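Local coordinates for putative SAM-dependent O-methyltranferase (Podospora anserina, PDB 4YMH), which probably transfers a methyl group from S-adenosylmethionine to a hydroxyl oxygen of an acceptor, as a member of the cation-dependent O-methyltransferase family, at residues 104-108 with 121-125; 174-178 with 221-226. All blocks are in the same frame, centred on the assembly; numbering follows the deposited sequence.

Interaction 1 (104-108 with 121-125); sequences IAASR and KLIEG
Arg108 reaches from helix 101-114 along the flank of Leu122 to strand 120-124, outermost in the sheet of this chain, and its guanidinium ends flat over that side chain: Leu122 CD2 sits 3.9 Å from Arg108 CZ, above the centre of the plane. The arm gets there because it stays extended from CG to NE (chi3 -178°), crossing the leucine at a slant. At the far end NH2 serves two acceptors. It gives a hydrogen bond to the backbone O of Leu122 (NH2 to O 3.1 Å), approaching from above the carbonyl plane, and it forms a salt bridge with Glu124 OE1. The carboxylate stands at the guanidinium edge, its plane 23° from it, but the modelled NH2 to OE1 separation is too short to be trusted in detail. A water accepts a bond from Leu122 N at 2.9 Å (N to water O) and a weak one from Arg108 NH1. Ile104 CD1 lies against Glu124 CB at 3.5 Å, the two side chains crossing at about a right angle, while buried Leu122 has CD2 4.2 Å from Ile104 CG2 and 4.1 Å from CB of buried Ser107. Helix and strand run nearly antiparallel (169°), as consecutive parts of the beta-alpha-beta unit 93-98, 101-114, 120-124. Replacing Arg108 by an alanine would probably leave Leu122 O without this donor, bare one flank of Leu122 and cost Glu124 its cationic partner. Gly125, next in the chain, touches the bound S-adenosylhomocysteine. The contact thus combines apolar contacts around buried Leu122 with a charged pair nearer the surface, the arginine serving both.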
# COMPACT_ATOMS: atom_id res chain seq x y z
N ILE A 104 2.62 -25.47 -14.09
CA ILE A 104 1.84 -25.23 -15.29
C ILE A 104 0.64 -26.20 -15.37
O ILE A 104 -0.49 -25.78 -15.61
CB ILE A 104 2.72 -25.36 -16.55
CG1 ILE A 104 3.64 -24.14 -16.69
CG2 ILE A 104 1.85 -25.53 -17.81
CD1 ILE A 104 4.78 -24.36 -17.65
N ALA A 105 0.90 -27.48 -15.16
CA ALA A 105 -0.16 -28.48 -15.14
C ALA A 105 -1.19 -28.15 -14.05
O ALA A 105 -2.41 -28.12 -14.31
CB ALA A 105 0.41 -29.87 -14.92
N ALA A 106 -0.69 -27.89 -12.84
CA ALA A 106 -1.55 -27.49 -11.73
C ALA A 106 -2.45 -26.29 -12.07
O ALA A 106 -3.66 -26.31 -11.81
CB ALA A 106 -0.70 -27.15 -10.49
N SER A 107 -1.85 -25.25 -12.63
CA SER A 107 -2.56 -24.02 -12.93
C SER A 107 -3.58 -24.17 -14.03
O SER A 107 -4.69 -23.64 -13.91
CB SER A 107 -1.57 -22.92 -13.31
OG SER A 107 -0.85 -22.50 -12.17
N ARG A 108 -3.22 -24.84 -15.12
CA ARG A 108 -4.17 -25.07 -16.20
C ARG A 108 -5.39 -25.83 -15.69
O ARG A 108 -6.54 -25.47 -15.98
CB ARG A 108 -3.53 -25.83 -17.36
CG ARG A 108 -2.42 -25.05 -18.04
CD ARG A 108 -2.07 -25.62 -19.41
NE ARG A 108 -0.98 -24.88 -20.02
CZ ARG A 108 -1.09 -23.64 -20.51
NH1 ARG A 108 -2.25 -23.00 -20.46
NH2 ARG A 108 -0.03 -23.05 -21.05
N LYS A 121 -4.55 -16.16 -19.79
CA LYS A 121 -3.65 -16.76 -20.74
C LYS A 121 -2.34 -17.13 -20.04
O LYS A 121 -1.61 -16.25 -19.61
CB LYS A 121 -3.39 -15.80 -21.91
CG LYS A 121 -2.56 -16.38 -23.04
CD LYS A 121 -2.35 -15.32 -24.12
CE LYS A 121 -1.60 -15.88 -25.32
NZ LYS A 121 -1.43 -14.85 -26.38
N LEU A 122 -2.07 -18.43 -19.91
CA LEU A 122 -0.83 -18.88 -19.30
C LEU A 122 0.21 -19.16 -20.38
O LEU A 122 -0.03 -19.92 -21.32
CB LEU A 122 -1.05 -20.13 -18.46
CG LEU A 122 0.18 -20.78 -17.81
CD1 LEU A 122 0.90 -19.80 -16.92
CD2 LEU A 122 -0.23 -22.01 -17.03
N ILE A 123 1.37 -18.53 -20.24
CA ILE A 123 2.45 -18.70 -21.19
C ILE A 123 3.61 -19.43 -20.51
O ILE A 123 4.15 -18.97 -19.49
CB ILE A 123 2.91 -17.35 -21.77
CG1 ILE A 123 1.73 -16.68 -22.48
CG2 ILE A 123 4.09 -17.54 -22.71
CD1 ILE A 123 2.05 -15.35 -23.11
N GLU A 124 3.98 -20.55 -21.10
CA GLU A 124 4.96 -21.40 -20.52
C GLU A 124 6.35 -21.07 -21.01
O GLU A 124 6.55 -20.71 -22.14
CB GLU A 124 4.59 -22.82 -20.82
CG GLU A 124 4.22 -23.03 -22.26
CD GLU A 124 2.78 -22.67 -22.64
OE1 GLU A 124 1.90 -23.52 -22.42
OE2 GLU A 124 2.55 -21.58 -23.24
N GLY A 125 7.32 -21.20 -20.13
CA GLY A 125 8.71 -21.04 -20.50
C GLY A 125 9.41 -20.06 -19.58
O GLY A 125 8.75 -19.34 -18.82
O HOH W 1 -3.85 -20.21 -21.27

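Interaction 2 (174-178 with 221-226); sequences VFARG and LLPVFD
Asp226 OD2 is gripped by two donors, Arg177 NH1 at 3.0 Å in a salt bridge and Asn173 ND2, just before 174-178. The arginine nitrogen comes from well above the carboxylate plane, although OD2 lies almost in the guanidinium plane; the two planes stand 64° apart. The other oxygen, OD1, takes the backbone N-H of Arg177 on its syn lone pair (N to OD1 2.8 Å). With CG anti to the backbone N (chi1 -169°), the carboxylate of Asp226 swings over to the 174-178 loop, while the backbone O of Asp226 accepts from Phe175 N at 2.8 Å, N-H...O angle 156°. This buried carboxylate is therefore held on both oxygens, its charge probably balanced by Arg177. In the Rossmann-like methyltransferase fold, the contact ties the loop after strand 167-171 to the turn between antiparallel strands 217-222 and 228-233, where Pro223 centres an inverse gamma turn. The Phe175 ring lies alongside Pro223, both pointing the same way: CZ lies 3.9 Å from Pro223 CB, which stands at the ring edge, and CE1 is 4.0 Å from Leu221 CD1. That same methyl meets Val174 CG1 at 4.0 Å. Cys20 and Tyr19 of the second subunit pack on Phe175 and Leu221, respectively.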
# COMPACT_ATOMS: atom_id res chain seq x y z
N VAL A 174 10.06 -8.38 -1.86
CA VAL A 174 11.33 -7.68 -2.05
C VAL A 174 12.20 -7.67 -0.78
O VAL A 174 13.43 -7.54 -0.86
CB VAL A 174 11.04 -6.24 -2.59
CG1 VAL A 174 12.32 -5.44 -2.80
CG2 VAL A 174 10.33 -6.37 -3.92
N PHE A 175 11.59 -7.84 0.39
CA PHE A 175 12.35 -7.87 1.64
C PHE A 175 13.10 -9.18 1.87
O PHE A 175 14.00 -9.24 2.70
CB PHE A 175 11.44 -7.64 2.85
CG PHE A 175 11.01 -6.21 3.04
CD1 PHE A 175 11.61 -5.17 2.33
CD2 PHE A 175 10.03 -5.90 3.96
CE1 PHE A 175 11.22 -3.85 2.54
CE2 PHE A 175 9.62 -4.58 4.16
CZ PHE A 175 10.22 -3.56 3.46
N ALA A 176 12.67 -10.24 1.18
CA ALA A 176 13.23 -11.58 1.39
C ALA A 176 13.24 -11.92 2.89
O ALA A 176 14.28 -12.28 3.45
CB ALA A 176 14.65 -11.68 0.79
N ARG A 177 12.09 -11.72 3.52
CA ARG A 177 11.87 -11.98 4.95
C ARG A 177 12.61 -11.01 5.87
O ARG A 177 12.61 -11.19 7.10
CB ARG A 177 12.25 -13.42 5.28
CG ARG A 177 11.59 -14.46 4.37
CD ARG A 177 10.09 -14.49 4.59
NE ARG A 177 9.52 -15.77 4.16
CZ ARG A 177 8.84 -15.96 3.03
NH1 ARG A 177 8.63 -14.96 2.19
NH2 ARG A 177 8.37 -17.17 2.75
N GLY A 178 13.23 -9.99 5.29
CA GLY A 178 14.04 -9.05 6.03
C GLY A 178 15.50 -9.14 5.61
O GLY A 178 16.27 -8.23 5.83
N LEU A 221 9.31 1.69 -2.13
CA LEU A 221 9.44 0.39 -1.49
C LEU A 221 8.58 0.41 -0.24
O LEU A 221 8.95 0.98 0.79
CB LEU A 221 10.91 0.08 -1.16
CG LEU A 221 11.18 -1.27 -0.47
CD1 LEU A 221 10.34 -2.41 -1.04
CD2 LEU A 221 12.69 -1.62 -0.50
N LEU A 222 7.40 -0.18 -0.37
CA LEU A 222 6.37 -0.21 0.66
C LEU A 222 6.58 -1.33 1.67
O LEU A 222 6.63 -2.52 1.30
CB LEU A 222 5.01 -0.35 -0.01
CG LEU A 222 3.79 0.22 0.70
CD1 LEU A 222 3.99 1.70 0.94
CD2 LEU A 222 2.54 -0.03 -0.13
N PRO A 223 6.71 -0.97 2.97
CA PRO A 223 6.98 -1.98 3.99
C PRO A 223 5.68 -2.69 4.41
O PRO A 223 5.23 -2.57 5.56
CB PRO A 223 7.57 -1.17 5.15
CG PRO A 223 6.88 0.17 5.03
CD PRO A 223 6.67 0.40 3.53
N VAL A 224 5.10 -3.40 3.45
CA VAL A 224 3.87 -4.16 3.68
C VAL A 224 4.12 -5.60 3.19
O VAL A 224 4.89 -5.81 2.27
CB VAL A 224 2.66 -3.50 2.95
CG1 VAL A 224 2.75 -3.69 1.44
CG2 VAL A 224 1.30 -3.97 3.52
N PHE A 225 3.47 -6.58 3.83
CA PHE A 225 3.65 -7.99 3.48
C PHE A 225 5.14 -8.34 3.55
O PHE A 225 5.78 -8.05 4.55
CB PHE A 225 3.04 -8.27 2.10
CG PHE A 225 1.57 -7.90 2.00
CD1 PHE A 225 0.67 -8.30 2.97
CD2 PHE A 225 1.09 -7.15 0.93
CE1 PHE A 225 -0.68 -7.97 2.89
CE2 PHE A 225 -0.27 -6.82 0.85
CZ PHE A 225 -1.14 -7.23 1.84
N ASP A 226 5.70 -8.93 2.50
CA ASP A 226 7.13 -9.29 2.50
C ASP A 226 7.92 -8.24 1.70
O ASP A 226 8.95 -8.53 1.11
CB ASP A 226 7.32 -10.71 1.93
CG ASP A 226 8.74 -11.26 2.14
OD1 ASP A 226 9.45 -10.81 3.07
OD2 ASP A 226 9.14 -12.15 1.35

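In the fold
Interaction 1 closes before interaction 2 opens along the chain, and their centres lie 27 Å apart on opposite sides of the chain's centre, with nearest atoms about 18 Å apart. What joins them is the seven-stranded mixed sheet, ordered 3-2-1-4-5-7-6. Strand 120-124 of interaction 1 is one outermost strand within the chain, and strand 217-222 of interaction 2 is the other. Interaction 1 joins a strand of the parallel, cofactor-binding half to its helix, and Gly125 there reaches the bound S-adenosylhomocysteine. Interaction 2, about 10 Å from that ligand at the Arg177 side chain, secures the loops at the antiparallel end, where the second subunit packs.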